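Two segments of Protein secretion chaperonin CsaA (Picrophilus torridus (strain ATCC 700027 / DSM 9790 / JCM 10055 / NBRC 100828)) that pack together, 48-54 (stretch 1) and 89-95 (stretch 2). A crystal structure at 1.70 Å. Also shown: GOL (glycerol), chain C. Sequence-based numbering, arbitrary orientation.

Stretch 1, residues 48-54: AQITNYK
Stretch 2 89-95: GDGVKLL

The contact joins a turn to a strand, with side chains from the turn supplying the polar groups that meet the strand backbone and a small apolar cluster packing beside them; together they bury 342 Å² of surface, counting both sides. Within residues 48-54, which form no regular helix or strand, a type I beta turn runs from Ile50 to Tyr53, with Thr51 (phi/psi -75/-1) and Asn52 (-61/-23) at its corners, closed by Tyr53 N donating to Ile50 O at 2.9 Å. Opposing it, Gly91 to Leu95 are extended and belong to a strand that continues later in the chain. The register places the CA of Ile50 6.1 Å from that of Val92, and the CA of Asn52 7.0 Å from that of Gly91.

No backbone-to-backbone hydrogen bond crosses the contact. Instead, Asn52, with chi1 p and chi2 -47°, directs ND2 to Val92 O at 2.8 Å, nearly linear at 176°. Its OD1 accepts from a water at 2.8 Å, and this same water accepts from Val92 N at 3.0 Å, so the amide serves both polar groups of the Val92 backbone, one directly and one through water. Two residues on, Leu94 N donates to Tyr53 OH at 2.9 Å (146°). Tyr53 adopts chi1 m and chi2 77°, which points the hydroxyl end of its ring at the strand, with Val92 O and Lys93 CA at the ring edge.

Leu94 (m, t) sends CD1 over one face of that ring, 4.3 Å from the centroid and 20° off the normal, a CH-pi contact. C3 of a glycerol, probably from the crystallisation liquor, covers the opposite face. Ile50 (p, t) completes the apolar patch: its CG2 lies 3.8 Å from Val92 CG1 and 4.0 Å from Leu94 CD2. Val92 (chi1 t) and Leu94 both point toward the turn, as strand alternation dictates, whereas the CA-to-CB bonds of Lys93 and Leu95 point away. Ile50 and Leu94 are buried, which suits their branched apolar side chains.

Gly91 has phi/psi 81/-173, a conformation in which a CB would be jammed against the preceding carbonyl O; an ideal CB would also lie a tight 3.3 Å from Asn52 ND2. Lys93 (m, m, t, t) reaches back so that NZ forms a salt bridge with Asp90 OD2 at 3.0 Å. Lys93 NZ also donates to glycerol O1 at 2.8 Å, and Asn52 ND2 reaches this same glycerol O1 at 2.9 Å, linking the two side chains through the ligand.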

# COMPACT_ATOMS: atom_id res chain seq x y z
N ALA A 48 -12.03 10.70 -0.92
CA ALA A 48 -10.57 10.75 -1.13
C ALA A 48 -10.08 12.14 -1.57
O ALA A 48 -10.61 12.65 -2.59
CB ALA A 48 -10.13 9.72 -2.18
N GLN A 49 -9.08 12.68 -0.86
CA GLN A 49 -8.49 14.00 -1.21
C GLN A 49 -7.44 13.82 -2.27
O GLN A 49 -6.23 14.07 -2.04
CB GLN A 49 -7.91 14.65 0.06
CG GLN A 49 -9.02 14.98 1.03
CD GLN A 49 -8.50 15.29 2.39
OE1 GLN A 49 -7.56 16.08 2.50
NE2 GLN A 49 -9.17 14.82 3.40
N ILE A 50 -7.92 13.47 -3.45
CA ILE A 50 -7.08 13.16 -4.62
C ILE A 50 -7.48 13.97 -5.87
O ILE A 50 -7.34 13.55 -7.02
CB ILE A 50 -7.02 11.67 -4.90
CG1 ILE A 50 -8.42 11.11 -5.15
CG2 ILE A 50 -6.33 10.93 -3.73
CD1 ILE A 50 -8.43 9.61 -5.57
N THR A 51 -7.93 15.21 -5.64
CA THR A 51 -8.40 16.02 -6.76
C THR A 51 -7.26 16.59 -7.62
O THR A 51 -7.52 17.29 -8.62
CB THR A 51 -9.33 17.17 -6.30
OG1 THR A 51 -8.56 18.13 -5.55
CG2 THR A 51 -10.38 16.63 -5.50
N ASN A 52 -6.01 16.32 -7.26
CA ASN A 52 -4.93 16.44 -8.20
C ASN A 52 -5.04 15.55 -9.41
O ASN A 52 -4.47 15.84 -10.48
CB ASN A 52 -3.55 16.29 -7.51
CG ASN A 52 -3.42 15.04 -6.55
OD1 ASN A 52 -4.33 14.77 -5.71
ND2 ASN A 52 -2.23 14.33 -6.63
N TYR A 53 -5.81 14.44 -9.27
CA TYR A 53 -6.10 13.61 -10.41
C TYR A 53 -7.41 14.13 -11.03
O TYR A 53 -8.33 14.44 -10.30
CB TYR A 53 -6.34 12.18 -9.99
CG TYR A 53 -5.13 11.42 -9.50
CD1 TYR A 53 -4.64 11.65 -8.18
CD2 TYR A 53 -4.58 10.38 -10.22
CE1 TYR A 53 -3.54 10.96 -7.71
CE2 TYR A 53 -3.48 9.67 -9.75
CZ TYR A 53 -2.99 9.98 -8.49
OH TYR A 53 -1.89 9.27 -7.97
N LYS A 54 -7.53 14.09 -12.35
CA LYS A 54 -8.80 14.35 -13.01
C LYS A 54 -9.64 13.13 -12.88
O LYS A 54 -9.12 12.04 -12.74
CB LYS A 54 -8.62 14.72 -14.51
CG LYS A 54 -7.68 15.89 -14.75
CD LYS A 54 -8.00 17.06 -13.87
N GLY A 89 5.57 15.78 -2.10
CA GLY A 89 5.75 17.20 -2.42
C GLY A 89 4.85 17.68 -3.57
O GLY A 89 4.63 18.88 -3.71
N ASP A 90 4.32 16.75 -4.37
CA ASP A 90 3.38 17.05 -5.47
C ASP A 90 1.90 16.58 -5.15
O ASP A 90 1.15 16.24 -6.05
CB ASP A 90 3.98 16.43 -6.76
CG ASP A 90 3.26 16.85 -8.08
OD1 ASP A 90 2.87 18.05 -8.18
OD2 ASP A 90 3.09 15.99 -9.03
N GLY A 91 1.47 16.63 -3.87
CA GLY A 91 0.21 16.07 -3.46
C GLY A 91 0.18 14.54 -3.22
O GLY A 91 1.21 13.84 -3.24
N VAL A 92 -1.03 14.07 -2.98
CA VAL A 92 -1.27 12.68 -2.70
C VAL A 92 -1.09 11.88 -4.00
O VAL A 92 -1.73 12.14 -4.98
CB VAL A 92 -2.65 12.49 -2.12
CG1 VAL A 92 -2.97 10.99 -1.90
CG2 VAL A 92 -2.77 13.20 -0.75
N LYS A 93 -0.29 10.81 -3.93
CA LYS A 93 -0.06 9.94 -5.07
C LYS A 93 -0.54 8.55 -4.66
O LYS A 93 0.03 7.90 -3.76
CB LYS A 93 1.40 9.89 -5.42
CG LYS A 93 1.94 11.22 -5.90
CD LYS A 93 1.50 11.55 -7.35
CE LYS A 93 2.16 12.85 -7.77
NZ LYS A 93 1.77 13.26 -9.11
N LEU A 94 -1.58 8.09 -5.33
CA LEU A 94 -2.15 6.77 -5.05
C LEU A 94 -1.12 5.65 -5.13
O LEU A 94 -0.25 5.61 -6.03
CB LEU A 94 -3.29 6.41 -6.00
CG LEU A 94 -4.51 7.36 -5.82
CD1 LEU A 94 -5.45 7.17 -7.01
CD2 LEU A 94 -5.16 7.14 -4.44
N LEU A 95 -1.37 4.64 -4.31
CA LEU A 95 -0.75 3.35 -4.42
C LEU A 95 -1.47 2.49 -5.43
O LEU A 95 -2.75 2.53 -5.50
CB LEU A 95 -0.78 2.63 -3.07
CG LEU A 95 -0.17 3.31 -1.89
CD1 LEU A 95 0.07 2.29 -0.76
CD2 LEU A 95 1.09 4.03 -2.15
C1 GOL C . -1.69 13.46 -9.96
O1 GOL C . -0.80 14.32 -9.21
C2 GOL C . -1.03 13.05 -11.26
O2 GOL C . 0.19 12.33 -11.02
C3 GOL C . -1.94 12.15 -12.06
O3 GOL C . -1.30 11.93 -13.32
O HOH W 1 -3.55 15.75 -3.16